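Local atomic coordinates of UPF0141 protein yjdB (Campylobacter jejuni subsp. jejuni HB93-13, PDB entry 4TN0), a protein that probably transfers phosphoethanolamine in the periplasm, as a zinc-containing enzyme of the alkaline phosphatase-like superfamily linked to polymyxin resistance and motility. Residues Q87-A90 and M91-L94; G158-Y161 and Y162-P166; L204-I207 and I208-L211. All coordinates share one frame; numbering follows the deposited sequence.

Contact 1. Residues Q87-A90 and M91-L94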
ATOM      1  N   GLN A  87      16.920   9.529  -8.544  1.00 50.52           N
ATOM      2  CA  GLN A  87      16.139  10.253  -9.535  1.00 48.94           C
ATOM      3  C   GLN A  87      14.713  10.497  -9.048  1.00 50.16           C
ATOM      4  O   GLN A  87      14.309   9.959  -8.027  1.00 52.71           O
ATOM      5  CB  GLN A  87      16.110   9.470 -10.844  1.00 46.28           C
ATOM      6  CG  GLN A  87      15.237   8.236 -10.751  1.00 49.24           C
ATOM      7  CD  GLN A  87      15.533   7.226 -11.828  1.00 46.22           C
ATOM      8  OE1 GLN A  87      16.689   7.026 -12.214  1.00 46.12           O
ATOM      9  NE2 GLN A  87      14.490   6.575 -12.318  1.00 42.63           N
ATOM     10  N   GLU A  88      13.946  11.281  -9.801  1.00 53.72           N
ATOM     11  CA  GLU A  88      12.557  11.579  -9.449  1.00 49.89           C
ATOM     12  C   GLU A  88      11.708  10.310  -9.453  1.00 42.32           C
ATOM     13  O   GLU A  88      12.001   9.370 -10.185  1.00 49.47           O
ATOM     14  CB  GLU A  88      11.957  12.612 -10.430  1.00 45.44           C
ATOM     15  CG  GLU A  88      12.582  14.009 -10.370  1.00 52.74           C
ATOM     16  CD  GLU A  88      11.989  14.987 -11.390  1.00 55.93           C
ATOM     17  OE1 GLU A  88      11.801  14.594 -12.567  1.00 55.24           O
ATOM     18  OE2 GLU A  88      11.723  16.152 -11.018  1.00 58.36           O
ATOM     19  N   ASN A  89      10.640  10.296  -8.664  1.00 38.77           N
ATOM     20  CA  ASN A  89       9.746   9.144  -8.626  1.00 44.01           C
ATOM     21  C   ASN A  89       8.355   9.601  -9.043  1.00 41.19           C
ATOM     22  O   ASN A  89       8.170  10.758  -9.379  1.00 47.00           O
ATOM     23  CB  ASN A  89       9.721   8.490  -7.217  1.00 38.67           C
ATOM     24  CG  ASN A  89       9.262   9.467  -6.104  1.00 45.23           C
ATOM     25  OD1 ASN A  89       8.097   9.874  -6.059  1.00 43.27           O
ATOM     26  ND2 ASN A  89      10.180   9.836  -5.210  1.00 39.85           N
ATOM     27  N   ALA A  90       7.380   8.701  -9.021  1.00 43.72           N
ATOM     28  CA  ALA A  90       6.006   9.054  -9.375  1.00 44.54           C
ATOM     29  C   ALA A  90       5.467  10.274  -8.601  1.00 49.05           C
ATOM     30  O   ALA A  90       4.732  11.082  -9.155  1.00 51.78           O
ATOM     31  CB  ALA A  90       5.098   7.867  -9.155  1.00 43.38           C
ATOM     32  N   MET A  91       5.830  10.412  -7.330  1.00 46.38           N
ATOM     33  CA  MET A  91       5.335  11.530  -6.529  1.00 46.41           C
ATOM     34  C   MET A  91       5.895  12.877  -7.016  1.00 45.16           C
ATOM     35  O   MET A  91       5.233  13.900  -6.935  1.00 46.72           O
ATOM     36  CB  MET A  91       5.682  11.337  -5.040  1.00 44.25           C
ATOM     37  CG  MET A  91       5.122  10.076  -4.410  1.00 41.97           C
ATOM     38  SD  MET A  91       3.332   9.998  -4.425  1.00 44.46           S
ATOM     39  CE  MET A  91       2.948  11.493  -3.504  1.00 43.08           C
ATOM     40  N   ASP A  92       7.150  12.880  -7.437  1.00 43.68           N
ATOM     41  CA  ASP A  92       7.767  14.080  -7.978  1.00 50.33           C
ATOM     42  C   ASP A  92       7.060  14.481  -9.275  1.00 51.24           C
ATOM     43  O   ASP A  92       6.871  15.655  -9.556  1.00 50.73           O
ATOM     44  CB  ASP A  92       9.254  13.852  -8.261  1.00 48.14           C
ATOM     45  CG  ASP A  92      10.043  13.555  -7.020  1.00 47.61           C
ATOM     46  OD1 ASP A  92       9.983  14.353  -6.049  1.00 44.88           O
ATOM     47  OD2 ASP A  92      10.707  12.490  -7.023  1.00 45.97           O
ATOM     48  N   VAL A  93       6.719  13.492 -10.092  1.00 48.96           N
ATOM     49  CA  VAL A  93       6.018  13.767 -11.333  1.00 50.41           C
ATOM     50  C   VAL A  93       4.649  14.372 -11.069  1.00 52.28           C
ATOM     51  O   VAL A  93       4.285  15.357 -11.705  1.00 55.38           O
ATOM     52  CB  VAL A  93       5.872  12.510 -12.199  1.00 44.90           C
ATOM     53  CG1 VAL A  93       5.082  12.829 -13.467  1.00 50.94           C
ATOM     54  CG2 VAL A  93       7.245  11.982 -12.545  1.00 38.40           C
ATOM     55  N   LEU A  94       3.910  13.835 -10.102  1.00 52.18           N
ATOM     56  CA  LEU A  94       2.599  14.409  -9.792  1.00 48.67           C
ATOM     57  C   LEU A  94       2.736  15.810  -9.212  1.00 50.14           C
ATOM     58  O   LEU A  94       1.928  16.684  -9.514  1.00 54.28           O
ATOM     59  CB  LEU A  94       1.833  13.533  -8.819  1.00 49.10           C
ATOM     60  CG  LEU A  94       1.521  12.104  -9.233  1.00 48.12           C
ATOM     61  CD1 LEU A  94       0.924  11.373  -8.037  1.00 46.85           C
ATOM     62  CD2 LEU A  94       0.569  12.092 -10.392  1.00 47.41           C
TER
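The amide of N89 and the carboxylate of D92 are the flat groups that meet here, their planes 37° apart and their side chains crossing at about a right angle. They form a capping box at the start of helix 90-96, with N89 as the N-cap. One half of the box is strong: N89 N donates to D92 OD2 over 2.7 Å with an N-H...O angle of 160°, meeting the anti lone pair of that oxygen. The reciprocal bond, D92 N to N89 OD1, is weak at 3.4 Å. A shorter capping bond comes from M91 N, which lies in the plane of the N89 amide carbonyl and donates to OD1 at 2.7 Å. In N89, CG sits between the backbone N and the carbonyl carbon (chi1 59°), with OD1 directed at M91 N.

Each partner is held from outside as well. N89 ND2 donates to V114 O, which fixes the rotation of the amide, and D92 OD2 forms a salt bridge with R117, which would probably stabilise the negative charge of the carboxylate.

E88 runs past the box, its CB 3.6 Å from D92 OD2, and carries its own carboxylate off to I5 N and K96. Beyond the cap, different residues of the helix face different neighbours: A90 and V93 pack on helix 281-288, M91 and L94 on strand 146-152. The regular turns begin with V93 N bonding N89 O at 3.2 Å, followed by L94 N to A90 O at 3.0 Å.

Contact 2. Residues G158-Y161 and Y162-P166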
ATOM      1  N   GLY A 158       7.271  -6.402  12.356  1.00 33.34           N
ATOM      2  CA  GLY A 158       7.667  -7.353  13.384  1.00 28.64           C
ATOM      3  C   GLY A 158       9.066  -7.048  13.874  1.00 30.79           C
ATOM      4  O   GLY A 158       9.720  -6.138  13.349  1.00 32.44           O
ATOM      5  N   PRO A 159       9.558  -7.807  14.868  1.00 30.18           N
ATOM      6  CA  PRO A 159       8.947  -8.961  15.548  1.00 26.47           C
ATOM      7  C   PRO A 159       7.919  -8.657  16.653  1.00 31.44           C
ATOM      8  O   PRO A 159       7.226  -9.585  17.102  1.00 31.02           O
ATOM      9  CB  PRO A 159      10.161  -9.665  16.148  1.00 29.34           C
ATOM     10  CG  PRO A 159      11.094  -8.542  16.449  1.00 27.77           C
ATOM     11  CD  PRO A 159      10.948  -7.582  15.307  1.00 25.35           C
ATOM     12  N   THR A 160       7.788  -7.394  17.059  1.00 37.46           N
ATOM     13  CA  THR A 160       6.818  -7.025  18.097  1.00 36.03           C
ATOM     14  C   THR A 160       5.411  -6.793  17.528  1.00 38.49           C
ATOM     15  O   THR A 160       4.834  -5.710  17.722  1.00 37.00           O
ATOM     16  CB  THR A 160       7.223  -5.736  18.840  1.00 35.08           C
ATOM     17  OG1 THR A 160       7.394  -4.679  17.895  1.00 34.40           O
ATOM     18  CG2 THR A 160       8.499  -5.935  19.647  1.00 31.26           C
ATOM     19  N   TYR A 161       4.868  -7.797  16.838  1.00 34.61           N
ATOM     20  CA  TYR A 161       3.551  -7.703  16.223  1.00 31.63           C
ATOM     21  C   TYR A 161       2.436  -7.258  17.164  1.00 35.90           C
ATOM     22  O   TYR A 161       1.560  -6.482  16.782  1.00 34.59           O
ATOM     23  CB  TYR A 161       3.145  -9.049  15.633  1.00 31.61           C
ATOM     24  CG  TYR A 161       4.135  -9.656  14.675  1.00 34.32           C
ATOM     25  CD1 TYR A 161       4.303  -9.111  13.410  1.00 32.36           C
ATOM     26  CD2 TYR A 161       4.843 -10.816  14.998  1.00 30.69           C
ATOM     27  CE1 TYR A 161       5.195  -9.663  12.506  1.00 34.49           C
ATOM     28  CE2 TYR A 161       5.744 -11.386  14.098  1.00 33.41           C
ATOM     29  CZ  TYR A 161       5.906 -10.803  12.839  1.00 33.60           C
ATOM     30  OH  TYR A 161       6.779 -11.321  11.907  1.00 28.05           O
ATOM     31  N   TYR A 162       2.472  -7.758  18.394  1.00 39.18           N
ATOM     32  CA  TYR A 162       1.404  -7.523  19.365  1.00 35.67           C
ATOM     33  C   TYR A 162       1.297  -6.048  19.733  1.00 38.03           C
ATOM     34  O   TYR A 162       0.313  -5.633  20.330  1.00 40.17           O
ATOM     35  CB  TYR A 162       1.636  -8.369  20.625  1.00 34.81           C
ATOM     36  CG  TYR A 162       2.814  -7.904  21.429  1.00 33.79           C
ATOM     37  CD1 TYR A 162       4.097  -8.291  21.092  1.00 32.87           C
ATOM     38  CD2 TYR A 162       2.645  -7.070  22.532  1.00 34.43           C
ATOM     39  CE1 TYR A 162       5.188  -7.862  21.822  1.00 34.27           C
ATOM     40  CE2 TYR A 162       3.734  -6.632  23.272  1.00 31.64           C
ATOM     41  CZ  TYR A 162       5.000  -7.032  22.915  1.00 35.68           C
ATOM     42  OH  TYR A 162       6.089  -6.607  23.641  1.00 34.22           O
ATOM     43  N   LYS A 163       2.309  -5.260  19.377  1.00 37.39           N
ATOM     44  CA  LYS A 163       2.296  -3.836  19.698  1.00 41.77           C
ATOM     45  C   LYS A 163       1.653  -2.999  18.598  1.00 36.51           C
ATOM     46  O   LYS A 163       1.552  -1.793  18.730  1.00 41.95           O
ATOM     47  CB  LYS A 163       3.712  -3.309  19.928  1.00 40.80           C
ATOM     48  CG  LYS A 163       4.404  -3.733  21.235  1.00 47.25           C
ATOM     49  CD  LYS A 163       5.815  -3.156  21.196  1.00 44.71           C
ATOM     50  CE  LYS A 163       6.543  -3.147  22.501  1.00 44.45           C
ATOM     51  NZ  LYS A 163       7.891  -2.539  22.217  1.00 43.84           N
ATOM     52  N   ARG A 164       1.228  -3.627  17.511  1.00 41.38           N
ATOM     53  CA  ARG A 164       0.757  -2.869  16.345  1.00 43.64           C
ATOM     54  C   ARG A 164      -0.717  -2.476  16.465  1.00 39.99           C
ATOM     55  O   ARG A 164      -1.175  -1.553  15.802  1.00 37.80           O
ATOM     56  CB  ARG A 164       0.967  -3.687  15.055  1.00 36.06           C
ATOM     57  CG  ARG A 164       2.422  -4.110  14.774  1.00 38.85           C
ATOM     58  CD  ARG A 164       3.273  -2.971  14.228  1.00 36.79           C
ATOM     59  NE  ARG A 164       3.816  -2.108  15.269  1.00 40.43           N
ATOM     60  CZ  ARG A 164       4.958  -2.311  15.918  1.00 44.54           C
ATOM     61  NH1 ARG A 164       5.340  -1.443  16.852  1.00 44.41           N
ATOM     62  NH2 ARG A 164       5.724  -3.364  15.634  1.00 39.86           N
ATOM     63  N   TYR A 165      -1.454  -3.170  17.321  1.00 40.89           N
ATOM     64  CA  TYR A 165      -2.884  -2.927  17.435  1.00 42.97           C
ATOM     65  C   TYR A 165      -3.305  -2.692  18.881  1.00 42.93           C
ATOM     66  O   TYR A 165      -2.686  -3.221  19.801  1.00 45.20           O
ATOM     67  CB  TYR A 165      -3.672  -4.091  16.853  1.00 38.56           C
ATOM     68  CG  TYR A 165      -3.291  -5.440  17.415  1.00 41.02           C
ATOM     69  CD1 TYR A 165      -2.371  -6.248  16.757  1.00 36.22           C
ATOM     70  CD2 TYR A 165      -3.862  -5.914  18.597  1.00 40.95           C
ATOM     71  CE1 TYR A 165      -2.018  -7.473  17.254  1.00 40.19           C
ATOM     72  CE2 TYR A 165      -3.523  -7.149  19.105  1.00 40.03           C
ATOM     73  CZ  TYR A 165      -2.595  -7.923  18.429  1.00 41.73           C
ATOM     74  OH  TYR A 165      -2.251  -9.150  18.911  1.00 35.37           O
ATOM     75  N   PRO A 166      -4.352  -1.875  19.081  1.00 46.91           N
ATOM     76  CA  PRO A 166      -4.923  -1.651  20.415  1.00 45.89           C
ATOM     77  C   PRO A 166      -5.747  -2.856  20.869  1.00 45.58           C
ATOM     78  O   PRO A 166      -6.104  -3.693  20.022  1.00 44.04           O
ATOM     79  CB  PRO A 166      -5.794  -0.403  20.212  1.00 44.64           C
ATOM     80  CG  PRO A 166      -6.235  -0.506  18.779  1.00 45.82           C
ATOM     81  CD  PRO A 166      -5.037  -1.073  18.048  1.00 43.46           C
TER
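T160 and R164 cross at a slant, with the hydroxyl of one meeting an end nitrogen of the other: R164 NH2 donates to T160 OG1 at 3.1 Å. The bond is somewhat bent, with an N-H...O angle of 140°, and OG1 stands 28° out of the guanidinium plane. T160 O lies over one face of the same group. The arginine gets there by folding, since bends at chi2 (-77°) and again at chi3 return the guanidinium to T160, and its CG comes within 3.2 Å of Y161 O on the way. NH2 also donates to H157 O, so one nitrogen bridges H157, ahead of the turn, and T160 at its centre.

K163 approaches T160 differently. Its extended chain passes obliquely across the threonine, CD resting 3.8 Å from T160 CB, while its CG lies 3.6 Å above one face of the Y162 ring, offset toward the rim.

These residues belong to a turn in the loop between strand 146-152 and helix 186-211. T160 is the centre of an inverse gamma turn, closed by a weak bond from Y161 N to P159 O, and a cis peptide bond precedes P159. A short 3-10 segment follows, with K163 N donating to T160 O at 3.1 Å and R164 N to Y161 O at 3.0 Å.

Y161 and Y165 tie the turn to the rest of the fold. Y161 packs on L238 and hydrogen-bonds E229 through OH. The Y165 ring has Y162 O 4.1 Å above its centre, and Y165 OH bonds N195 on helix 186-211.

Contact 3. Residues L204-I207 and I208-L211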
ATOM      1  N   LEU A 204      -8.574   0.905   7.037  1.00 52.62           N
ATOM      2  CA  LEU A 204      -8.949   1.104   5.641  1.00 56.17           C
ATOM      3  C   LEU A 204     -10.411   1.499   5.537  1.00 54.11           C
ATOM      4  O   LEU A 204     -10.734   2.480   4.874  1.00 58.62           O
ATOM      5  CB  LEU A 204      -8.662  -0.149   4.798  1.00 54.54           C
ATOM      6  CG  LEU A 204      -7.304  -0.234   4.090  1.00 51.67           C
ATOM      7  CD1 LEU A 204      -6.123   0.040   4.991  1.00 54.55           C
ATOM      8  CD2 LEU A 204      -7.156  -1.550   3.323  1.00 46.13           C
ATOM      9  N   SER A 205     -11.297   0.786   6.220  1.00 52.56           N
ATOM     10  CA  SER A 205     -12.711   1.107   6.074  1.00 57.29           C
ATOM     11  C   SER A 205     -13.037   2.455   6.738  1.00 57.44           C
ATOM     12  O   SER A 205     -13.958   3.135   6.309  1.00 63.18           O
ATOM     13  CB  SER A 205     -13.593  -0.028   6.608  1.00 53.35           C
ATOM     14  OG  SER A 205     -13.667  -0.019   8.014  1.00 61.75           O
ATOM     15  N   GLU A 206     -12.279   2.852   7.758  1.00 57.40           N
ATOM     16  CA  GLU A 206     -12.407   4.198   8.327  1.00 53.67           C
ATOM     17  C   GLU A 206     -11.993   5.262   7.320  1.00 57.00           C
ATOM     18  O   GLU A 206     -12.531   6.370   7.316  1.00 60.16           O
ATOM     19  CB  GLU A 206     -11.579   4.337   9.600  1.00 50.44           C
ATOM     20  CG  GLU A 206     -12.204   3.651  10.811  1.00 59.04           C
ATOM     21  CD  GLU A 206     -13.527   4.271  11.259  1.00 55.42           C
ATOM     22  OE1 GLU A 206     -13.500   5.428  11.730  1.00 55.35           O
ATOM     23  OE2 GLU A 206     -14.579   3.593  11.164  1.00 52.14           O
ATOM     24  N   ILE A 207     -11.015   4.931   6.486  1.00 58.70           N
ATOM     25  CA  ILE A 207     -10.587   5.835   5.424  1.00 60.35           C
ATOM     26  C   ILE A 207     -11.696   5.957   4.383  1.00 61.59           C
ATOM     27  O   ILE A 207     -12.063   7.058   3.992  1.00 59.76           O
ATOM     28  CB  ILE A 207      -9.276   5.347   4.770  1.00 58.43           C
ATOM     29  CG1 ILE A 207      -8.093   5.735   5.657  1.00 53.96           C
ATOM     30  CG2 ILE A 207      -9.086   5.950   3.360  1.00 56.65           C
ATOM     31  CD1 ILE A 207      -6.807   5.059   5.262  1.00 52.68           C
ATOM     32  N   ILE A 208     -12.248   4.819   3.974  1.00 59.07           N
ATOM     33  CA  ILE A 208     -13.389   4.783   3.073  1.00 57.85           C
ATOM     34  C   ILE A 208     -14.552   5.581   3.662  1.00 66.07           C
ATOM     35  O   ILE A 208     -15.232   6.335   2.961  1.00 68.24           O
ATOM     36  CB  ILE A 208     -13.843   3.321   2.814  1.00 56.80           C
ATOM     37  CG1 ILE A 208     -12.793   2.555   2.013  1.00 56.45           C
ATOM     38  CG2 ILE A 208     -15.159   3.264   2.071  1.00 61.36           C
ATOM     39  CD1 ILE A 208     -13.208   1.149   1.679  1.00 54.83           C
ATOM     40  N   LYS A 209     -14.742   5.428   4.972  1.00 68.75           N
ATOM     41  CA  LYS A 209     -15.831   6.055   5.724  1.00 68.15           C
ATOM     42  C   LYS A 209     -15.717   7.572   5.704  1.00 68.29           C
ATOM     43  O   LYS A 209     -16.716   8.279   5.684  1.00 74.76           O
ATOM     44  CB  LYS A 209     -15.810   5.506   7.163  1.00 65.70           C
ATOM     45  CG  LYS A 209     -16.774   6.088   8.211  1.00 65.92           C
ATOM     46  CD  LYS A 209     -17.045   4.971   9.262  1.00 72.01           C
ATOM     47  CE  LYS A 209     -17.410   5.475  10.663  1.00 70.26           C
ATOM     48  NZ  LYS A 209     -16.949   6.861  10.934  1.00 78.52           N
ATOM     49  N   LEU A 210     -14.489   8.067   5.687  1.00 65.47           N
ATOM     50  CA  LEU A 210     -14.249   9.496   5.600  1.00 66.71           C
ATOM     51  C   LEU A 210     -14.364   9.940   4.144  1.00 71.40           C
ATOM     52  O   LEU A 210     -14.658  11.104   3.853  1.00 72.25           O
ATOM     53  CB  LEU A 210     -12.876   9.851   6.180  1.00 63.09           C
ATOM     54  CG  LEU A 210     -12.810   9.896   7.719  1.00 64.47           C
ATOM     55  CD1 LEU A 210     -11.371   9.846   8.193  1.00 50.73           C
ATOM     56  CD2 LEU A 210     -13.538  11.105   8.328  1.00 64.03           C
ATOM     57  N   LEU A 211     -14.135   9.001   3.227  1.00 73.71           N
ATOM     58  CA  LEU A 211     -14.199   9.294   1.797  1.00 73.82           C
ATOM     59  C   LEU A 211     -15.627   9.468   1.306  1.00 78.98           C
ATOM     60  O   LEU A 211     -15.879  10.204   0.343  1.00 81.52           O
ATOM     61  CB  LEU A 211     -13.506   8.192   0.986  1.00 69.95           C
ATOM     62  CG  LEU A 211     -11.977   8.212   0.992  1.00 68.08           C
ATOM     63  CD1 LEU A 211     -11.433   7.268  -0.067  1.00 59.83           C
ATOM     64  CD2 LEU A 211     -11.434   9.640   0.806  1.00 62.83           C
TER
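I207 and L211 meet on the buried side of the last turns of helix 186-211, which packs against the central sheet of the alkaline phosphatase-like fold. Residues 204-211 are amphipathic: L204, I207, I208 and L211 are buried, K209 exposed. The I207-L211 side-chain touch is modest, CG2 of I207 to CD1 of L211 at 4.4 Å; the closer fit is to the backbone, with L211 CG 3.2 Å from I207 O. I208 similarly lays CG1 3.5 Å from L204 O. L204, I207 and I208 all touch L221 of strand 218-224, and I208 and L211 touch W258 of strand 252-259. The main chain is regular at first, I208 N bonding L204 O at 2.9 Å with an N-H...O angle of 167°. Toward the end I207 O accepts from L211 N and weakly from L210 N.

E206 and L210 still touch helix 133-139, through L133 and F136 respectively, so the loose part is the E206-K209 pair. Their side chains run alongside each other in a common direction. A bend at chi2 (-65°) sets the E206 carboxylate beside the lysine chain. The salt bridge is long, E206 OE1 to K209 NZ at 3.8 Å, whereas E206 OE2 is 3.4 Å from both K209 CD and K209 CE.

The three local contacts follow one another along the chain without touching. Contact 1 and contact 2 lie on opposite sides of the chain's centre, their own centres 32 Å apart, whereas contacts 2 and 3 approach to about 11 Å between nearest atoms. Helix 186-211 connects the latter pair: Y165 of contact 2 packs on its T192 and T196, and contact 3 forms its C-terminal end. Contacts 1 and 3 both face the central mixed sheet, through strand 146-152 and through strands 218-224 and 252-259 respectively. Contact 2 comes near the metal site, the side chain of Y161 being about 10 Å from the zinc ion bound by E26, phosphorylated T65, D226 and H227.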